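Local coordinates for Glyco_hydro_cc domain-containing protein (Trichoderma gamsii, PDB 6UBD) that probably binds beta-1,3-glucan oligosaccharides, as a member of subgroup VII of glycoside hydrolase family GH128, at residues A38-L43 and P60-G65; P70-W75 and Q89-L94; W154-N159 and W190-K195; T180-D185 and D229-N234. All blocks are in the same frame, centred on the assembly; numbering follows the deposited sequence.

How the contacts relate
All four contacts lie in the glycosyl hydrolase catalytic core, whose largely parallel strands and outer helices build the beta/alpha barrel expected of GH128. Contacts 1 and 2 come first along the chain and touch, Pro60 packing on Val71 and Pro70, with centres about 16 Å apart. Contact 1 joins the loops that follow the adjacent parallel strands 35-38 and 52-54, whereas contact 2 sets helix 82-92 on strand 69-73. Contacts 3 and 4 share helix 179-193, and their segments alternate in sequence. Contact 4 lies about 30 Å from contact 2, centre to centre, across the middle of the chain. Loop-loop, helix-strand and helix-helix packing thus hold together separate parts of the barrel wall.

Contact 1: residues A38-L43 and P60-G65; sequences AGDTAL and PSSPKG
Lys64 reaches across to the loop 38-43, its NZ giving a weak hydrogen bond to Asp40 O at 3.3 Å. Its aliphatic part packs too: CB lies 4.0 Å from Leu43 CB. The leucine sends CD2 against the backbone, 3.5 Å from Gly65 N, a close fit that suits a residue without a side chain. Asp40 OD2 stands 3.6 Å from Ser62 CB in van der Waals contact.

Waters complete the polar links. One gives a hydrogen bond to Asp40 OD2 and accepts from Ser62 N; another joins Asp40 OD1 to Lys64 NZ, 2.8 Å from each.

Behind these groups, the type I turn from Asp40 to Leu43 leads into helix 43-46, while Ser62 OG accepts from Lys64 N at 3.1 Å in an ST turn. With its chain extended beyond CG (chi3 -180°), the lysine carries its amine from that turn to the other loop. Thr41 OG1 is hydrogen-bonded to Asp244, just beyond strand 237-243, and Leu43 packs on Trp53 of strand 52-54, fixing loop 38-43 against its neighbours. Asp40 OD1 and Lys64 NZ remain 5.1 Å apart, bridged by water without a direct salt bridge, so their attraction is probably modest.

Contact 2: residues P70-W75 and Q89-L94; sequences PVSMLW and QQFEHL
Leu74 and Phe91 make the main apolar contact, their side chains crossing at about a right angle. Leu74 CB comes over one face of the phenyl ring, 4.0 Å from the Phe91 ring centroid and 17° off the normal, a CH-pi contact. One branch follows it: Leu74 CD1 lies 3.9 Å from Phe91 CB, at the root of the ring. On the ring's opposite face sits CD1 of Leu94, from the aromatic residue's own segment, 4.0 Å above the plane. The ring is therefore held between two leucines. With CG anti to the backbone N (chi1 -161°), Phe91 stretches from its helix toward the strand, and a broad, flat side chain suits the place, since it offers a face to each leucine.

This is packing inside a beta-alpha-beta unit, made of strand 69-73, helix 82-92 and the parallel strand 100-102, a recurring element of beta/alpha barrels. Val101 of the next strand also touches Phe91, and Leu130 of helix 120-136 reaches both Leu74 and Phe91.

Two oxygens approach the ring obliquely and make van der Waals contacts with its carbons. Met73 O is 3.7 Å from Phe91 CD2, and Ser72 OG is 3.7 Å from Phe91 CE2. The serine is small enough to leave room for the ring, and its hydroxyl is satisfied by a hydrogen bond with Pro58 O. Met73, whose CB points away from the helix, packs instead on Met102 and His54 of the flanking strands.

Contact 3: residues W154-N159 and W190-K195; sequences WLKQFN and WNTYQK
Tyr193 OH lies 2.9 Å from Lys156 N, at an angle too poor for a hydrogen bond, and the two are linked instead through a shared partner, Glu152. One carboxylate oxygen of Glu152, OE2, is hydrogen-bonded to the phenol, while the other, OE1, takes the backbone N of Lys156 and, weakly, that of Leu155. Tyrosine suits the place because its long ring spans the gap between helices and still ends in a polar group.

Leu155 covers one face of that ring. Its CD2 branch sits 4.2 Å from the Tyr193 ring centroid, 23° off the normal, in a CH-pi contact. Thr192 CG2 lies over the opposite face, 3.5 Å above the plane. Asn159 comes to the edge, ND2 3.9 Å from Tyr193 CD1, with its amide turned 82° from the ring plane.

Two waters extend the contact at its margins. One accepts from Lys156 NZ at 2.7 Å and donates to Thr192 OG1 at 2.9 Å, a hydroxyl also hydrogen-bonded to Tyr188 O one turn back in its own helix. Lys156 bends at chi3 (-70°), and its CE also rests 4.0 Å from Thr192 CG2. The second water donates to Asn159 OD1 and accepts from Lys195 NZ, whose amine is also bonded to Trp167 O.

The contact joins the short helix 154-159 to the C-terminal end of helix 179-193. Tyr193 and Lys195 touch Thr170 of strand 170-176 beneath, while Trp154 and Phe158 turn to helix 120-136.

Contact 4: residues T180-D185 and D229-N234; sequences TGVQAD and DLFEAN
Helices 180-185 and 229-233 run in nearly the same direction, with axes 29° apart and 11.6 Å from each other at closest approach. They belong to neighbouring helices of the beta/alpha barrel coat, 179-193 and 217-233, and the wide spacing leaves side chains to bridge the gap. The backbones come nearest at Gln183 CA and Leu230 CA, 8.5 Å apart.

On the inner side, Val182 points one methyl at an aromatic partner: CG1, anti to the backbone N (chi1 173°), lies 3.9 Å from Phe231 CE1, and the two side chains cross at about a right angle. Both also pack on Ile174 of strand 170-176, so compact valine and broad phenylalanine fill the space between the helices and the sheet. Leu230 offers CD1 to the same valine methyl at 4.3 Å and touches Met179 and Ile186 too.

The outer side is more polar, and amides suit it because each can both give and accept. Gln183 bends at chi2 (64°), bringing OE1 over Leu230, 3.8 Å from its CD2, while its NE2 is hydrogen-bonded to Asp187. Asn234 OD1, just past its helix, accepts from His236 N. One water spans the remaining gap, donating to Gln183 OE1 at 2.7 Å and accepting from Asn234 ND2 at 2.9 Å.

Contact 1: residues A38-L43 and P60-G65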
# COMPACT_ATOMS: atom_id res chain seq x y z
N ALA A 38 -1.81 -1.86 -6.31
CA ALA A 38 -2.49 -0.74 -5.67
C ALA A 38 -3.36 -0.04 -6.67
O ALA A 38 -2.81 0.67 -7.56
CB ALA A 38 -1.56 0.19 -4.97
N GLY A 39 -4.67 -0.35 -6.72
CA GLY A 39 -5.59 -0.01 -7.83
C GLY A 39 -5.80 -1.22 -8.77
O GLY A 39 -5.24 -2.30 -8.50
N ASP A 40 -6.66 -1.04 -9.77
CA ASP A 40 -7.09 -2.17 -10.60
C ASP A 40 -6.97 -1.89 -12.11
O ASP A 40 -7.40 -2.73 -12.88
CB ASP A 40 -8.47 -2.70 -10.18
CG ASP A 40 -9.52 -1.59 -10.18
OD1 ASP A 40 -9.44 -0.69 -11.07
OD2 ASP A 40 -10.39 -1.61 -9.24
N THR A 41 -6.42 -0.76 -12.53
CA THR A 41 -6.42 -0.51 -14.01
C THR A 41 -5.62 -1.57 -14.82
O THR A 41 -6.08 -1.88 -15.93
CB THR A 41 -5.89 0.89 -14.35
OG1 THR A 41 -4.52 1.06 -13.94
CG2 THR A 41 -6.78 1.97 -13.78
N ALA A 42 -4.55 -2.11 -14.23
CA ALA A 42 -3.67 -3.08 -14.94
C ALA A 42 -3.87 -4.50 -14.39
O ALA A 42 -3.12 -5.41 -14.74
CB ALA A 42 -2.21 -2.71 -14.85
N LEU A 43 -4.88 -4.70 -13.52
CA LEU A 43 -5.00 -5.96 -12.78
C LEU A 43 -5.18 -7.17 -13.71
O LEU A 43 -4.64 -8.24 -13.37
CB LEU A 43 -6.11 -5.78 -11.76
CG LEU A 43 -6.29 -6.82 -10.65
CD1 LEU A 43 -4.98 -7.00 -9.91
CD2 LEU A 43 -7.46 -6.46 -9.73
N PRO A 60 -12.20 -4.44 -1.80
CA PRO A 60 -11.77 -4.40 -3.20
C PRO A 60 -12.64 -5.36 -4.01
O PRO A 60 -12.72 -6.51 -3.64
CB PRO A 60 -10.32 -4.84 -3.24
CG PRO A 60 -9.84 -4.69 -1.79
CD PRO A 60 -11.06 -4.66 -0.91
N SER A 61 -13.26 -4.86 -5.09
CA SER A 61 -14.22 -5.79 -5.78
C SER A 61 -14.10 -5.78 -7.30
O SER A 61 -15.03 -6.38 -7.95
CB SER A 61 -15.64 -5.52 -5.37
OG SER A 61 -15.86 -4.15 -5.71
N SER A 62 -13.04 -5.25 -7.90
CA SER A 62 -12.90 -5.42 -9.38
C SER A 62 -13.01 -6.91 -9.73
O SER A 62 -12.30 -7.75 -9.14
CB SER A 62 -11.56 -4.92 -9.89
OG SER A 62 -11.34 -5.25 -11.25
N PRO A 63 -13.81 -7.28 -10.74
CA PRO A 63 -13.85 -8.68 -11.17
C PRO A 63 -12.52 -9.16 -11.76
O PRO A 63 -12.31 -10.37 -11.82
CB PRO A 63 -15.00 -8.68 -12.17
CG PRO A 63 -15.04 -7.25 -12.71
CD PRO A 63 -14.72 -6.41 -11.49
N LYS A 64 -11.62 -8.25 -12.14
CA LYS A 64 -10.28 -8.60 -12.65
C LYS A 64 -9.42 -9.29 -11.58
O LYS A 64 -8.48 -9.99 -11.88
CB LYS A 64 -9.55 -7.35 -13.15
CG LYS A 64 -10.29 -6.58 -14.23
CD LYS A 64 -9.50 -5.26 -14.50
CE LYS A 64 -10.06 -4.34 -15.54
NZ LYS A 64 -9.33 -3.07 -15.55
N GLY A 65 -9.74 -9.07 -10.30
CA GLY A 65 -8.96 -9.63 -9.16
C GLY A 65 -9.41 -11.01 -8.68
O GLY A 65 -8.85 -11.52 -7.70
O HOH W 1 -10.83 -3.28 -7.09
O HOH W 2 -10.08 -1.07 -13.76
O HOH W 3 -6.59 -4.59 -16.46

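Contact 2: residues P70-W75 and Q89-L94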
# COMPACT_ATOMS: atom_id res chain seq x y z
N PRO A 70 -8.04 -10.07 -1.55
CA PRO A 70 -8.44 -8.68 -1.53
C PRO A 70 -8.21 -8.01 -0.17
O PRO A 70 -8.88 -8.37 0.81
CB PRO A 70 -9.95 -8.71 -1.89
CG PRO A 70 -10.33 -10.16 -1.85
CD PRO A 70 -9.19 -10.94 -1.24
N VAL A 71 -7.26 -7.12 -0.09
CA VAL A 71 -6.85 -6.54 1.20
C VAL A 71 -7.71 -5.29 1.46
O VAL A 71 -7.80 -4.36 0.63
CB VAL A 71 -5.35 -6.23 1.22
CG1 VAL A 71 -4.92 -5.48 2.48
CG2 VAL A 71 -4.54 -7.49 1.01
N SER A 72 -8.37 -5.25 2.65
CA SER A 72 -9.28 -4.15 3.04
C SER A 72 -8.48 -2.93 3.52
O SER A 72 -7.36 -3.10 4.04
CB SER A 72 -10.19 -4.69 4.13
OG SER A 72 -11.11 -3.73 4.69
N MET A 73 -9.09 -1.77 3.42
CA MET A 73 -8.52 -0.52 4.00
C MET A 73 -9.63 0.26 4.70
O MET A 73 -10.73 0.35 4.15
CB MET A 73 -7.86 0.36 2.92
CG MET A 73 -7.29 1.65 3.44
SD MET A 73 -6.43 2.70 2.25
CE MET A 73 -5.00 1.73 1.75
N LEU A 74 -9.31 0.90 5.83
CA LEU A 74 -10.08 2.08 6.30
C LEU A 74 -9.26 3.35 5.96
O LEU A 74 -8.26 3.61 6.59
CB LEU A 74 -10.40 2.01 7.80
CG LEU A 74 -11.07 3.26 8.37
CD1 LEU A 74 -12.40 3.56 7.66
CD2 LEU A 74 -11.39 3.10 9.85
N TRP A 75 -9.68 4.07 4.93
CA TRP A 75 -8.86 5.13 4.35
C TRP A 75 -8.65 6.31 5.33
O TRP A 75 -7.52 6.86 5.42
CB TRP A 75 -9.50 5.58 3.02
CG TRP A 75 -8.74 6.59 2.20
CD1 TRP A 75 -7.85 6.32 1.17
CD2 TRP A 75 -8.83 8.04 2.23
NE1 TRP A 75 -7.35 7.47 0.61
CE2 TRP A 75 -7.94 8.54 1.25
CE3 TRP A 75 -9.52 8.97 3.05
CZ2 TRP A 75 -7.79 9.91 1.00
CZ3 TRP A 75 -9.37 10.32 2.81
CH2 TRP A 75 -8.50 10.79 1.80
N GLN A 89 -18.58 4.85 6.02
CA GLN A 89 -19.90 4.21 6.16
C GLN A 89 -19.82 2.74 5.69
O GLN A 89 -20.34 1.86 6.42
CB GLN A 89 -20.96 5.00 5.38
CG GLN A 89 -22.36 4.43 5.42
CD GLN A 89 -23.38 5.21 4.60
OE1 GLN A 89 -23.61 6.41 4.82
NE2 GLN A 89 -24.01 4.53 3.63
N GLN A 90 -19.20 2.46 4.53
CA GLN A 90 -19.06 1.06 4.03
C GLN A 90 -18.27 0.21 5.03
O GLN A 90 -18.67 -0.93 5.27
CB GLN A 90 -18.41 1.14 2.65
CG GLN A 90 -18.17 -0.19 1.95
CD GLN A 90 -17.41 0.02 0.64
OE1 GLN A 90 -17.21 1.20 0.19
NE2 GLN A 90 -16.89 -1.09 0.07
N PHE A 91 -17.20 0.73 5.64
CA PHE A 91 -16.38 -0.01 6.65
C PHE A 91 -17.21 -0.35 7.88
O PHE A 91 -17.15 -1.52 8.35
CB PHE A 91 -15.11 0.77 7.01
CG PHE A 91 -14.02 -0.06 7.64
CD1 PHE A 91 -14.04 -0.37 8.99
CD2 PHE A 91 -13.03 -0.63 6.85
CE1 PHE A 91 -13.09 -1.19 9.55
CE2 PHE A 91 -12.09 -1.48 7.41
CZ PHE A 91 -12.12 -1.75 8.76
N GLU A 92 -18.00 0.61 8.36
CA GLU A 92 -18.90 0.38 9.49
C GLU A 92 -19.94 -0.71 9.18
O GLU A 92 -20.39 -1.39 10.17
CB GLU A 92 -19.61 1.68 9.93
CG GLU A 92 -18.65 2.76 10.43
CD GLU A 92 -19.29 4.15 10.67
OE1 GLU A 92 -20.19 4.56 9.85
OE2 GLU A 92 -18.81 4.91 11.54
N HIS A 93 -20.36 -0.86 7.91
CA HIS A 93 -21.43 -1.81 7.50
C HIS A 93 -20.84 -3.18 7.09
O HIS A 93 -21.66 -4.05 6.73
CB HIS A 93 -22.29 -1.21 6.37
CG HIS A 93 -23.20 -0.10 6.76
ND1 HIS A 93 -23.76 0.01 8.02
CD2 HIS A 93 -23.67 0.96 6.05
CE1 HIS A 93 -24.55 1.06 8.07
NE2 HIS A 93 -24.52 1.65 6.86
N LEU A 94 -19.53 -3.41 7.18
CA LEU A 94 -18.98 -4.72 6.73
C LEU A 94 -19.67 -5.85 7.51
O LEU A 94 -19.80 -5.75 8.73
CB LEU A 94 -17.47 -4.82 6.92
CG LEU A 94 -16.67 -4.00 5.93
CD1 LEU A 94 -15.23 -3.92 6.37
CD2 LEU A 94 -16.72 -4.56 4.51

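Contact 3: residues W154-N159 and W190-K195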
# COMPACT_ATOMS: atom_id res chain seq x y z
N TRP A 154 4.29 11.30 12.57
CA TRP A 154 2.91 10.94 12.99
C TRP A 154 2.88 9.50 13.54
O TRP A 154 2.21 9.29 14.58
CB TRP A 154 1.97 11.18 11.75
CG TRP A 154 0.49 11.07 11.99
CD1 TRP A 154 -0.37 12.13 11.96
CD2 TRP A 154 -0.32 9.89 12.18
NE1 TRP A 154 -1.67 11.70 12.15
CE2 TRP A 154 -1.66 10.35 12.29
CE3 TRP A 154 -0.11 8.50 12.26
CZ2 TRP A 154 -2.73 9.49 12.54
CZ3 TRP A 154 -1.16 7.64 12.51
CH2 TRP A 154 -2.47 8.14 12.63
N LEU A 155 3.44 8.53 12.79
CA LEU A 155 3.34 7.12 13.21
C LEU A 155 4.15 6.95 14.50
O LEU A 155 3.76 6.13 15.33
CB LEU A 155 3.84 6.22 12.08
CG LEU A 155 3.51 4.73 12.28
CD1 LEU A 155 2.00 4.48 12.30
CD2 LEU A 155 4.15 3.88 11.22
N LYS A 156 5.20 7.69 14.69
CA LYS A 156 6.01 7.54 15.93
C LYS A 156 5.18 7.92 17.16
O LYS A 156 5.23 7.20 18.19
CB LYS A 156 7.30 8.38 15.79
CG LYS A 156 8.23 8.19 16.96
CD LYS A 156 9.58 8.73 16.73
CE LYS A 156 10.27 7.89 15.69
NZ LYS A 156 11.62 8.42 15.37
N GLN A 157 4.39 8.98 17.01
CA GLN A 157 3.50 9.45 18.09
C GLN A 157 2.33 8.46 18.24
O GLN A 157 1.99 8.08 19.41
CB GLN A 157 3.09 10.88 17.76
CG GLN A 157 2.25 11.51 18.88
CD GLN A 157 3.07 11.77 20.13
OE1 GLN A 157 4.27 12.06 20.07
NE2 GLN A 157 2.44 11.70 21.29
N PHE A 158 1.73 8.00 17.14
CA PHE A 158 0.58 7.06 17.19
C PHE A 158 1.02 5.79 17.92
O PHE A 158 0.27 5.24 18.73
CB PHE A 158 0.17 6.77 15.73
CG PHE A 158 -0.97 5.81 15.55
CD1 PHE A 158 -2.29 6.18 15.75
CD2 PHE A 158 -0.75 4.51 15.12
CE1 PHE A 158 -3.33 5.30 15.54
CE2 PHE A 158 -1.79 3.62 14.88
CZ PHE A 158 -3.10 4.02 15.13
N ASN A 159 2.22 5.29 17.63
CA ASN A 159 2.76 4.03 18.20
C ASN A 159 2.95 4.13 19.72
O ASN A 159 3.01 3.05 20.36
CB ASN A 159 4.10 3.71 17.54
CG ASN A 159 4.67 2.38 17.97
OD1 ASN A 159 3.99 1.35 17.80
ND2 ASN A 159 5.94 2.35 18.38
N TRP A 190 12.10 -0.58 9.39
CA TRP A 190 12.55 -1.78 10.15
C TRP A 190 13.21 -1.35 11.47
O TRP A 190 12.88 -1.88 12.54
CB TRP A 190 13.49 -2.70 9.31
CG TRP A 190 14.03 -3.79 10.19
CD1 TRP A 190 15.27 -3.88 10.79
CD2 TRP A 190 13.26 -4.84 10.81
NE1 TRP A 190 15.35 -4.95 11.65
CE2 TRP A 190 14.12 -5.55 11.68
CE3 TRP A 190 11.96 -5.28 10.62
CZ2 TRP A 190 13.67 -6.64 12.42
CZ3 TRP A 190 11.52 -6.38 11.32
CH2 TRP A 190 12.36 -7.02 12.23
N ASN A 191 14.15 -0.46 11.41
CA ASN A 191 14.89 -0.08 12.63
C ASN A 191 13.96 0.53 13.70
O ASN A 191 14.12 0.23 14.92
CB ASN A 191 16.04 0.88 12.34
CG ASN A 191 17.22 0.28 11.61
OD1 ASN A 191 17.94 1.01 10.96
ND2 ASN A 191 17.43 -1.01 11.79
N THR A 192 13.00 1.35 13.24
CA THR A 192 12.11 2.10 14.17
C THR A 192 10.99 1.20 14.75
O THR A 192 10.71 1.27 15.96
CB THR A 192 11.55 3.35 13.48
OG1 THR A 192 12.64 4.18 13.01
CG2 THR A 192 10.71 4.13 14.47
N TYR A 193 10.35 0.34 13.92
CA TYR A 193 9.14 -0.41 14.34
C TYR A 193 9.38 -1.91 14.49
O TYR A 193 8.56 -2.59 15.12
CB TYR A 193 7.93 -0.02 13.49
CG TYR A 193 7.64 1.46 13.53
CD1 TYR A 193 6.97 2.03 14.63
CD2 TYR A 193 8.02 2.32 12.50
CE1 TYR A 193 6.78 3.40 14.71
CE2 TYR A 193 7.82 3.69 12.57
CZ TYR A 193 7.18 4.23 13.68
OH TYR A 193 6.98 5.56 13.81
N GLN A 194 10.42 -2.46 13.83
CA GLN A 194 10.83 -3.85 14.18
C GLN A 194 9.76 -4.90 13.82
O GLN A 194 9.72 -5.96 14.44
CB GLN A 194 11.28 -3.91 15.65
CG GLN A 194 12.52 -3.03 15.88
CD GLN A 194 13.84 -3.74 15.68
OE1 GLN A 194 14.12 -4.81 16.27
NE2 GLN A 194 14.67 -3.22 14.80
N LYS A 195 8.92 -4.58 12.81
CA LYS A 195 7.89 -5.47 12.28
C LYS A 195 8.08 -5.62 10.77
O LYS A 195 8.59 -4.73 10.09
CB LYS A 195 6.50 -4.94 12.62
CG LYS A 195 6.20 -4.95 14.13
CD LYS A 195 4.88 -4.31 14.56
CE LYS A 195 4.59 -4.43 16.04
NZ LYS A 195 3.34 -3.69 16.47
O HOH W 4 13.33 6.45 14.62
O HOH W 5 4.60 -1.14 16.44

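Contact 4: residues T180-D185 and D229-N234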
# COMPACT_ATOMS: atom_id res chain seq x y z
N THR A 180 19.02 4.01 -3.56
CA THR A 180 19.51 4.53 -2.25
C THR A 180 18.31 5.04 -1.43
O THR A 180 18.20 4.73 -0.19
CB THR A 180 20.57 5.65 -2.43
OG1 THR A 180 21.71 5.14 -3.13
CG2 THR A 180 21.01 6.31 -1.13
N GLY A 181 17.40 5.81 -2.04
CA GLY A 181 16.20 6.31 -1.34
C GLY A 181 15.24 5.21 -0.90
O GLY A 181 14.69 5.24 0.20
N VAL A 182 15.05 4.21 -1.78
CA VAL A 182 14.19 3.04 -1.45
C VAL A 182 14.77 2.35 -0.21
O VAL A 182 14.02 2.05 0.77
CB VAL A 182 14.15 2.08 -2.66
CG1 VAL A 182 13.41 0.80 -2.27
CG2 VAL A 182 13.49 2.71 -3.89
N GLN A 183 16.06 2.10 -0.19
CA GLN A 183 16.72 1.37 0.93
C GLN A 183 16.61 2.21 2.19
O GLN A 183 16.46 1.65 3.29
CB GLN A 183 18.18 1.01 0.63
CG GLN A 183 18.85 0.09 1.64
CD GLN A 183 18.21 -1.29 1.69
OE1 GLN A 183 18.03 -1.89 0.62
NE2 GLN A 183 17.87 -1.77 2.88
N ALA A 184 16.71 3.52 2.11
CA ALA A 184 16.68 4.37 3.32
C ALA A 184 15.28 4.31 3.95
O ALA A 184 15.11 4.32 5.22
CB ALA A 184 17.03 5.78 2.96
N ASP A 185 14.22 4.22 3.16
CA ASP A 185 12.85 4.04 3.69
C ASP A 185 12.74 2.69 4.37
O ASP A 185 12.18 2.60 5.53
CB ASP A 185 11.80 4.12 2.58
CG ASP A 185 11.40 5.52 2.11
OD1 ASP A 185 11.79 6.54 2.77
OD2 ASP A 185 10.63 5.60 1.06
N ASP A 229 13.63 -6.49 -7.79
CA ASP A 229 14.71 -7.39 -7.33
C ASP A 229 15.04 -7.08 -5.85
O ASP A 229 15.33 -8.02 -5.09
CB ASP A 229 15.95 -7.26 -8.23
CG ASP A 229 15.83 -7.85 -9.63
OD1 ASP A 229 14.92 -8.71 -9.82
OD2 ASP A 229 16.69 -7.47 -10.53
N LEU A 230 15.16 -5.81 -5.54
CA LEU A 230 15.53 -5.39 -4.15
C LEU A 230 14.47 -5.91 -3.16
O LEU A 230 14.83 -6.53 -2.14
CB LEU A 230 15.69 -3.88 -4.09
CG LEU A 230 16.22 -3.23 -2.77
CD1 LEU A 230 16.69 -1.80 -3.09
CD2 LEU A 230 15.23 -3.18 -1.65
N PHE A 231 13.20 -5.67 -3.48
CA PHE A 231 12.10 -6.12 -2.56
C PHE A 231 12.13 -7.65 -2.42
O PHE A 231 11.96 -8.16 -1.30
CB PHE A 231 10.73 -5.69 -3.13
CG PHE A 231 10.42 -4.20 -3.09
CD1 PHE A 231 11.00 -3.32 -2.19
CD2 PHE A 231 9.48 -3.67 -3.97
CE1 PHE A 231 10.65 -1.97 -2.17
CE2 PHE A 231 9.10 -2.33 -3.92
CZ PHE A 231 9.67 -1.49 -2.96
N GLU A 232 12.25 -8.42 -3.52
CA GLU A 232 12.22 -9.91 -3.44
C GLU A 232 13.38 -10.45 -2.56
O GLU A 232 13.17 -11.39 -1.78
CB GLU A 232 12.14 -10.55 -4.83
CG GLU A 232 10.81 -10.32 -5.55
CD GLU A 232 9.65 -11.15 -5.01
OE1 GLU A 232 9.88 -12.08 -4.16
OE2 GLU A 232 8.47 -10.83 -5.45
N ALA A 233 14.55 -9.82 -2.63
CA ALA A 233 15.72 -10.26 -1.85
C ALA A 233 15.66 -9.78 -0.38
O ALA A 233 16.32 -10.42 0.42
CB ALA A 233 16.97 -9.79 -2.56
N ASN A 234 14.91 -8.73 -0.08
CA ASN A 234 14.97 -8.13 1.27
C ASN A 234 14.10 -8.97 2.25
O ASN A 234 12.85 -9.13 2.04
CB ASN A 234 14.51 -6.67 1.26
CG ASN A 234 14.69 -6.03 2.62
OD1 ASN A 234 13.90 -6.24 3.54
ND2 ASN A 234 15.73 -5.22 2.74
O HOH W 6 17.82 -4.61 0.80